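PDB 4ZCF: type III restriction-modification enzyme EcoP15I Mod subunit from Escherichia coli, which methylates one adenine in the 5'-CAGCAG-3' DNA recognition site, using S-adenosyl-L-methionine, and also serves DNA restriction together with the Res subunit. Local coordinates for residues V117-I122 with D192-I197; E434-D439 with Q463-Q468. One frame throughout, in Å; residues are numbered along the deposited sequence.

Contact 1. Residues V117-I122 with D192-I197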
ATOM      1  N   VAL A 117       5.747 -12.021   7.251  1.00 32.63           N
ATOM      2  CA  VAL A 117       4.704 -11.457   8.132  1.00 30.78           C
ATOM      3  C   VAL A 117       3.396 -11.263   7.355  1.00 35.92           C
ATOM      4  O   VAL A 117       3.413 -10.639   6.297  1.00 36.07           O
ATOM      5  CB  VAL A 117       5.194 -10.136   8.803  1.00 32.34           C
ATOM      6  CG1 VAL A 117       4.214  -9.635   9.848  1.00 31.42           C
ATOM      7  CG2 VAL A 117       6.571 -10.320   9.431  1.00 31.64           C
ATOM      8  N   LYS A 118       2.269 -11.803   7.868  1.00 33.10           N
ATOM      9  CA  LYS A 118       0.953 -11.665   7.213  1.00 31.96           C
ATOM     10  C   LYS A 118       0.285 -10.358   7.616  1.00 36.82           C
ATOM     11  O   LYS A 118      -0.484  -9.793   6.837  1.00 36.90           O
ATOM     12  CB  LYS A 118       0.019 -12.833   7.574  1.00 32.55           C
ATOM     13  CG  LYS A 118      -0.992 -13.179   6.475  1.00 31.76           C
ATOM     14  CD  LYS A 118      -1.924 -14.301   6.921  1.00 47.37           C
ATOM     15  CE  LYS A 118      -2.854 -14.851   5.846  1.00 57.74           C
ATOM     16  NZ  LYS A 118      -3.634 -13.797   5.135  1.00 51.71           N
ATOM     17  N   MET A 119       0.526  -9.902   8.864  1.00 32.25           N
ATOM     18  CA  MET A 119      -0.095  -8.685   9.370  1.00 30.26           C
ATOM     19  C   MET A 119       0.798  -7.962  10.331  1.00 32.97           C
ATOM     20  O   MET A 119       1.444  -8.583  11.170  1.00 33.65           O
ATOM     21  CB  MET A 119      -1.430  -9.018  10.068  1.00 32.45           C
ATOM     22  CG  MET A 119      -2.316  -7.813  10.319  1.00 37.02           C
ATOM     23  SD  MET A 119      -3.613  -8.167  11.542  1.00 42.05           S
ATOM     24  CE  MET A 119      -3.688  -6.669  12.375  1.00 36.74           C
ATOM     25  N   ILE A 120       0.768  -6.637  10.252  1.00 27.75           N
ATOM     26  CA  ILE A 120       1.424  -5.733  11.170  1.00 26.33           C
ATOM     27  C   ILE A 120       0.363  -4.844  11.754  1.00 34.30           C
ATOM     28  O   ILE A 120      -0.401  -4.231  11.008  1.00 34.30           O
ATOM     29  CB  ILE A 120       2.546  -4.888  10.502  1.00 27.81           C
ATOM     30  CG1 ILE A 120       3.685  -5.804   9.917  1.00 27.07           C
ATOM     31  CG2 ILE A 120       3.087  -3.798  11.464  1.00 24.04           C
ATOM     32  CD1 ILE A 120       4.831  -5.045   9.203  1.00 17.43           C
ATOM     33  N   TYR A 121       0.281  -4.795  13.095  1.00 33.30           N
ATOM     34  CA  TYR A 121      -0.563  -3.845  13.806  1.00 32.47           C
ATOM     35  C   TYR A 121       0.370  -3.027  14.661  1.00 34.19           C
ATOM     36  O   TYR A 121       1.158  -3.597  15.390  1.00 34.73           O
ATOM     37  CB  TYR A 121      -1.658  -4.487  14.694  1.00 34.39           C
ATOM     38  CG  TYR A 121      -2.373  -3.410  15.496  1.00 35.52           C
ATOM     39  CD1 TYR A 121      -3.186  -2.466  14.861  1.00 36.68           C
ATOM     40  CD2 TYR A 121      -2.077  -3.207  16.841  1.00 35.90           C
ATOM     41  CE1 TYR A 121      -3.746  -1.403  15.561  1.00 33.41           C
ATOM     42  CE2 TYR A 121      -2.596  -2.116  17.537  1.00 37.18           C
ATOM     43  CZ  TYR A 121      -3.455  -1.238  16.899  1.00 38.78           C
ATOM     44  OH  TYR A 121      -3.990  -0.180  17.578  1.00 37.09           O
ATOM     45  N   ILE A 122       0.291  -1.714  14.594  1.00 31.04           N
ATOM     46  CA  ILE A 122       1.116  -0.839  15.437  1.00 30.74           C
ATOM     47  C   ILE A 122       0.319   0.312  16.030  1.00 32.57           C
ATOM     48  O   ILE A 122      -0.556   0.854  15.370  1.00 29.85           O
ATOM     49  CB  ILE A 122       2.485  -0.353  14.832  1.00 32.78           C
ATOM     50  CG1 ILE A 122       2.367   0.211  13.416  1.00 31.44           C
ATOM     51  CG2 ILE A 122       3.578  -1.394  14.979  1.00 33.01           C
ATOM     52  CD1 ILE A 122       3.458   1.308  13.107  1.00 31.78           C
ATOM     53  N   ASP A 192       0.938 -10.659   0.015  1.00 37.30           N
ATOM     54  CA  ASP A 192      -0.492 -10.721   0.331  1.00 35.44           C
ATOM     55  C   ASP A 192      -0.787 -10.172   1.750  1.00 36.52           C
ATOM     56  O   ASP A 192      -1.889 -10.341   2.249  1.00 34.50           O
ATOM     57  CB  ASP A 192      -0.975 -12.189   0.180  1.00 35.92           C
ATOM     58  CG  ASP A 192      -0.469 -13.201   1.201  1.00 45.03           C
ATOM     59  OD1 ASP A 192       0.532 -12.903   1.906  1.00 46.43           O
ATOM     60  OD2 ASP A 192      -1.065 -14.287   1.297  1.00 50.03           O
ATOM     61  N   GLY A 193       0.247  -9.602   2.383  1.00 33.21           N
ATOM     62  CA  GLY A 193       0.255  -9.064   3.737  1.00 31.49           C
ATOM     63  C   GLY A 193      -0.239  -7.643   3.833  1.00 35.33           C
ATOM     64  O   GLY A 193      -0.391  -6.964   2.810  1.00 34.78           O
ATOM     65  N   THR A 194      -0.558  -7.212   5.082  1.00 33.41           N
ATOM     66  CA  THR A 194      -1.142  -5.906   5.425  1.00 32.96           C
ATOM     67  C   THR A 194      -0.574  -5.275   6.687  1.00 36.84           C
ATOM     68  O   THR A 194      -0.191  -5.973   7.614  1.00 38.26           O
ATOM     69  CB  THR A 194      -2.684  -6.005   5.594  1.00 38.89           C
ATOM     70  OG1 THR A 194      -3.019  -7.113   6.427  1.00 42.35           O
ATOM     71  CG2 THR A 194      -3.431  -6.098   4.277  1.00 30.87           C
ATOM     72  N   ILE A 195      -0.546  -3.951   6.718  1.00 32.68           N
ATOM     73  CA  ILE A 195      -0.176  -3.140   7.869  1.00 32.18           C
ATOM     74  C   ILE A 195      -1.432  -2.370   8.309  1.00 33.87           C
ATOM     75  O   ILE A 195      -2.186  -1.926   7.463  1.00 34.41           O
ATOM     76  CB  ILE A 195       1.077  -2.219   7.648  1.00 35.35           C
ATOM     77  CG1 ILE A 195       1.435  -1.431   8.942  1.00 35.74           C
ATOM     78  CG2 ILE A 195       0.923  -1.292   6.428  1.00 35.66           C
ATOM     79  CD1 ILE A 195       2.839  -0.890   9.043  1.00 46.02           C
ATOM     80  N   PHE A 196      -1.658  -2.256   9.626  1.00 29.71           N
ATOM     81  CA  PHE A 196      -2.731  -1.513  10.315  1.00 27.44           C
ATOM     82  C   PHE A 196      -2.018  -0.516  11.269  1.00 32.83           C
ATOM     83  O   PHE A 196      -1.117  -0.921  12.006  1.00 32.89           O
ATOM     84  CB  PHE A 196      -3.600  -2.509  11.110  1.00 27.68           C
ATOM     85  CG  PHE A 196      -4.547  -3.381  10.312  1.00 26.94           C
ATOM     86  CD1 PHE A 196      -4.075  -4.444   9.563  1.00 28.02           C
ATOM     87  CD2 PHE A 196      -5.916  -3.142  10.324  1.00 29.48           C
ATOM     88  CE1 PHE A 196      -4.952  -5.247   8.814  1.00 28.82           C
ATOM     89  CE2 PHE A 196      -6.796  -3.961   9.599  1.00 31.89           C
ATOM     90  CZ  PHE A 196      -6.308  -5.022   8.865  1.00 28.74           C
ATOM     91  N   ILE A 197      -2.336   0.799  11.180  1.00 30.57           N
ATOM     92  CA  ILE A 197      -1.708   1.861  11.990  1.00 28.52           C
ATOM     93  C   ILE A 197      -2.732   2.730  12.673  1.00 33.65           C
ATOM     94  O   ILE A 197      -3.457   3.466  11.996  1.00 34.06           O
ATOM     95  CB  ILE A 197      -0.677   2.745  11.226  1.00 30.97           C
ATOM     96  CG1 ILE A 197       0.217   1.929  10.261  1.00 30.68           C
ATOM     97  CG2 ILE A 197       0.167   3.596  12.222  1.00 30.12           C
ATOM     98  CD1 ILE A 197       1.091   2.749   9.322  1.00 31.55           C
TER

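Contact 2. Residues E434-D439 with Q463-Q468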
ATOM      1  N   GLU A 434      -4.358 -18.375  10.465  1.00 45.59           N
ATOM      2  CA  GLU A 434      -2.914 -18.658  10.328  1.00 45.16           C
ATOM      3  C   GLU A 434      -2.138 -17.362  10.012  1.00 44.07           C
ATOM      4  O   GLU A 434      -2.680 -16.476   9.358  1.00 41.95           O
ATOM      5  CB  GLU A 434      -2.738 -19.711   9.189  1.00 46.82           C
ATOM      6  CG  GLU A 434      -1.519 -19.588   8.272  1.00 64.25           C
ATOM      7  CD  GLU A 434      -1.525 -18.564   7.142  1.00 87.08           C
ATOM      8  OE1 GLU A 434      -2.622 -18.111   6.742  1.00 92.88           O
ATOM      9  OE2 GLU A 434      -0.422 -18.221   6.653  1.00 70.16           O
ATOM     10  N   GLY A 435      -0.867 -17.301  10.416  1.00 39.07           N
ATOM     11  CA  GLY A 435      -0.004 -16.172  10.092  1.00 36.76           C
ATOM     12  C   GLY A 435       0.711 -15.495  11.226  1.00 37.81           C
ATOM     13  O   GLY A 435       0.282 -15.556  12.376  1.00 38.31           O
ATOM     14  N   ILE A 436       1.808 -14.821  10.884  1.00 33.50           N
ATOM     15  CA  ILE A 436       2.653 -14.068  11.804  1.00 33.00           C
ATOM     16  C   ILE A 436       2.024 -12.691  11.990  1.00 37.61           C
ATOM     17  O   ILE A 436       1.692 -12.036  11.000  1.00 37.74           O
ATOM     18  CB  ILE A 436       4.118 -14.016  11.254  1.00 36.23           C
ATOM     19  CG1 ILE A 436       4.825 -15.398  11.378  1.00 35.38           C
ATOM     20  CG2 ILE A 436       4.949 -12.881  11.863  1.00 36.59           C
ATOM     21  CD1 ILE A 436       6.161 -15.561  10.576  1.00 31.05           C
ATOM     22  N   VAL A 437       1.812 -12.273  13.265  1.00 34.48           N
ATOM     23  CA  VAL A 437       1.264 -10.953  13.599  1.00 33.06           C
ATOM     24  C   VAL A 437       2.375 -10.180  14.290  1.00 36.69           C
ATOM     25  O   VAL A 437       2.888 -10.650  15.305  1.00 37.38           O
ATOM     26  CB  VAL A 437      -0.057 -10.996  14.418  1.00 35.03           C
ATOM     27  CG1 VAL A 437      -0.456  -9.601  14.887  1.00 33.71           C
ATOM     28  CG2 VAL A 437      -1.183 -11.619  13.605  1.00 34.48           C
ATOM     29  N   LEU A 438       2.783  -9.030  13.721  1.00 32.17           N
ATOM     30  CA  LEU A 438       3.880  -8.248  14.281  1.00 31.68           C
ATOM     31  C   LEU A 438       3.491  -6.886  14.858  1.00 37.01           C
ATOM     32  O   LEU A 438       2.855  -6.088  14.183  1.00 37.25           O
ATOM     33  CB  LEU A 438       5.062  -8.152  13.274  1.00 31.32           C
ATOM     34  CG  LEU A 438       6.224  -7.206  13.628  1.00 34.62           C
ATOM     35  CD1 LEU A 438       7.189  -7.844  14.594  1.00 34.40           C
ATOM     36  CD2 LEU A 438       6.944  -6.719  12.405  1.00 34.20           C
ATOM     37  N   ASP A 439       3.900  -6.614  16.103  1.00 34.31           N
ATOM     38  CA  ASP A 439       3.683  -5.306  16.743  1.00 34.36           C
ATOM     39  C   ASP A 439       5.032  -4.822  17.222  1.00 38.26           C
ATOM     40  O   ASP A 439       5.599  -5.435  18.103  1.00 39.52           O
ATOM     41  CB  ASP A 439       2.670  -5.370  17.919  1.00 35.25           C
ATOM     42  CG  ASP A 439       2.126  -4.027  18.389  1.00 41.30           C
ATOM     43  OD1 ASP A 439       2.864  -3.008  18.306  1.00 44.48           O
ATOM     44  OD2 ASP A 439       0.964  -3.978  18.786  1.00 42.77           O
ATOM     45  N   GLN A 463       1.095 -16.619  15.161  1.00 40.11           N
ATOM     46  CA  GLN A 463       2.291 -16.497  15.977  1.00 38.77           C
ATOM     47  C   GLN A 463       2.496 -15.017  16.180  1.00 41.71           C
ATOM     48  O   GLN A 463       2.345 -14.233  15.246  1.00 42.24           O
ATOM     49  CB  GLN A 463       3.509 -17.096  15.280  1.00 39.71           C
ATOM     50  CG  GLN A 463       3.260 -18.463  14.685  1.00 41.82           C
ATOM     51  CD  GLN A 463       4.208 -18.695  13.554  1.00 61.65           C
ATOM     52  OE1 GLN A 463       5.408 -18.945  13.757  1.00 57.53           O
ATOM     53  NE2 GLN A 463       3.688 -18.573  12.335  1.00 53.26           N
ATOM     54  N   PHE A 464       2.797 -14.613  17.385  1.00 37.41           N
ATOM     55  CA  PHE A 464       3.032 -13.201  17.593  1.00 36.95           C
ATOM     56  C   PHE A 464       4.521 -12.904  17.716  1.00 40.37           C
ATOM     57  O   PHE A 464       5.280 -13.706  18.267  1.00 40.74           O
ATOM     58  CB  PHE A 464       2.223 -12.651  18.804  1.00 38.48           C
ATOM     59  CG  PHE A 464       2.717 -12.964  20.207  1.00 40.43           C
ATOM     60  CD1 PHE A 464       3.883 -12.376  20.706  1.00 43.29           C
ATOM     61  CD2 PHE A 464       1.958 -13.752  21.070  1.00 43.20           C
ATOM     62  CE1 PHE A 464       4.324 -12.640  22.012  1.00 44.36           C
ATOM     63  CE2 PHE A 464       2.396 -14.009  22.380  1.00 45.74           C
ATOM     64  CZ  PHE A 464       3.572 -13.448  22.843  1.00 43.40           C
ATOM     65  N   ILE A 465       4.923 -11.731  17.234  1.00 35.17           N
ATOM     66  CA  ILE A 465       6.257 -11.183  17.404  1.00 33.52           C
ATOM     67  C   ILE A 465       5.967  -9.760  17.841  1.00 36.07           C
ATOM     68  O   ILE A 465       5.247  -9.067  17.130  1.00 35.88           O
ATOM     69  CB  ILE A 465       7.168 -11.233  16.137  1.00 36.02           C
ATOM     70  CG1 ILE A 465       7.302 -12.634  15.549  1.00 35.07           C
ATOM     71  CG2 ILE A 465       8.543 -10.625  16.419  1.00 36.51           C
ATOM     72  CD1 ILE A 465       7.846 -12.656  14.094  1.00 40.99           C
ATOM     73  N   THR A 466       6.415  -9.366  19.052  1.00 32.64           N
ATOM     74  CA  THR A 466       6.263  -7.999  19.577  1.00 32.70           C
ATOM     75  C   THR A 466       7.586  -7.436  20.075  1.00 35.05           C
ATOM     76  O   THR A 466       8.370  -8.146  20.695  1.00 32.85           O
ATOM     77  CB  THR A 466       5.079  -7.771  20.571  1.00 47.98           C
ATOM     78  OG1 THR A 466       5.344  -8.391  21.839  1.00 47.45           O
ATOM     79  CG2 THR A 466       3.709  -8.199  20.002  1.00 50.25           C
ATOM     80  N   VAL A 467       7.818  -6.152  19.793  1.00 32.46           N
ATOM     81  CA  VAL A 467       9.030  -5.435  20.159  1.00 32.97           C
ATOM     82  C   VAL A 467       8.728  -4.302  21.143  1.00 40.96           C
ATOM     83  O   VAL A 467       7.753  -3.582  20.979  1.00 40.05           O
ATOM     84  CB  VAL A 467       9.836  -4.960  18.917  1.00 34.26           C
ATOM     85  CG1 VAL A 467      11.264  -4.572  19.317  1.00 33.10           C
ATOM     86  CG2 VAL A 467       9.859  -6.044  17.831  1.00 33.09           C
ATOM     87  N   GLN A 468       9.570  -4.164  22.163  1.00 41.96           N
ATOM     88  CA  GLN A 468       9.428  -3.161  23.195  1.00 44.04           C
ATOM     89  C   GLN A 468      10.793  -2.654  23.672  1.00 53.14           C
ATOM     90  O   GLN A 468      11.649  -3.438  24.067  1.00 52.11           O
ATOM     91  CB  GLN A 468       8.575  -3.731  24.362  1.00 45.34           C
ATOM     92  CG  GLN A 468       8.237  -2.740  25.492  1.00 42.97           C
ATOM     93  CD  GLN A 468       7.724  -1.414  25.002  1.00 58.23           C
ATOM     94  OE1 GLN A 468       6.624  -1.295  24.419  1.00 47.83           O
ATOM     95  NE2 GLN A 468       8.522  -0.384  25.240  1.00 57.72           N
TER

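Contact 1. Residues V117-I122 with D192-I197
Two neighbouring parallel strands in the Rossmann-like sheet of the methyltransferase, 119-122 and 193-197, run side by side with their axes 4.6 Å apart. Their side chains pack in pairs on both faces. On the face of Met119, Tyr121, Thr194 and Phe196, the flexible thioether of Met119 crosses the side chain of Phe196 at about a right angle. Its CG stands anti to the backbone N (chi1 -165°), and the chain bends at its end to bring CE to 3.6 Å from Phe196 CD1. The sulfur lies oblique to the ring, a Met-aromatic contact with SD 4.8 Å from the centroid. Phe196 in turn sets its CB against the edge of the Tyr121 ring, 3.8 Å from CD1, while the Tyr121 hydroxyl is hydrogen-bonded to Ser198. Ile427 and Leu426 of helix 420-430 close over Met119 and Phe196, a setting that suits these two apolar residues.

On the other face the paired residues of these two strands are all isoleucines, whose beta-branching fits an extended chain. Ile120 CG2 meets Ile195 CD1 at 3.8 Å as the two chains cross obliquely, whereas Ile122 and Ile197 lie side by side and point the same way.

Four backbone bonds fix this register. Ile120 joins the strands twice: its N donates to Thr194 O, and its O receives Phe196 N at 2.7 Å, nearly along the C=O axis.

Contact 2. Residues E434-D439 with Q463-Q468
Gln463, Ile465 and Asp439 bury the most surface where strand 434-439 meets strand 463-468. The strands are parallel, and five backbone hydrogen bonds knit them together. The straightest runs from Val437 N to Gln463 O, 2.8 Å long with 172° at the hydrogen, and lies nearly along the C=O axis.

Gln463 holds CG beside its own backbone N and extends beyond it, so that its long chain slants obliquely across Ile436, with the amide end lying by the CG1 branch of Ile436. Gln463 is partly exposed, which suits an aliphatic stem with a polar tip.

Ile465, on the same face but buried, uses both branches. Its CG1 stands beside the backbone N (chi1 -55°) and carries CD1 to 3.7 Å from Ile436 CG2. The other branch, CG2, is anti to the N and meets Leu438 CD1 at 3.6 Å. A beta-branched residue can thus touch two neighbours of the adjoining strand at once, while Met109 and Tyr113 of helix 102-113 pack against it on the face that carries Ile436 and Leu438.

Asp439 lies on the opposite face, where its CB rests 3.7 Å from the methyl CG2 of Thr466. Its backbone is held from both ends, N donating to Ile465 O and O accepting from Val467 N at 2.9 Å. The buried carboxylate does not go unpaired: OD1 accepts from Phe441 N, and OD2 is hydrogen-bonded to Thr447 OG1. It therefore ties the strand end to the turn and to the start of helix 446-455.

Strand, glycine-rich turn, helix and strand form the beta-alpha-beta unit of a Rossmann-like methyltransferase; in this family such a turn after the first strand is the S-adenosylmethionine-binding motif, and the turn after Asp439 probably plays that part here.

How the contacts relate
Contacts 1 and 2 lie in one mixed sheet, their centres about 9 Å apart, and join directly because strands 117-122 and 434-439 are neighbours. Probable hydrogen bonds tie Leu438 to strand 117-122 twice, from its N to Met119 O at 2.9 Å and from its O to Tyr121 N at 3.1 Å. The four strands run parallel, so their C-terminal ends gather at one edge of the sheet. There 117-122 leads into residues 123-126, predicted to bind S-adenosylmethionine, and 434-439 into the glycine-rich turn, consistent with a shared cofactor site. Nearest atoms are about 12 Å from the bound DNA for contact 1 and about 19 Å for contact 2.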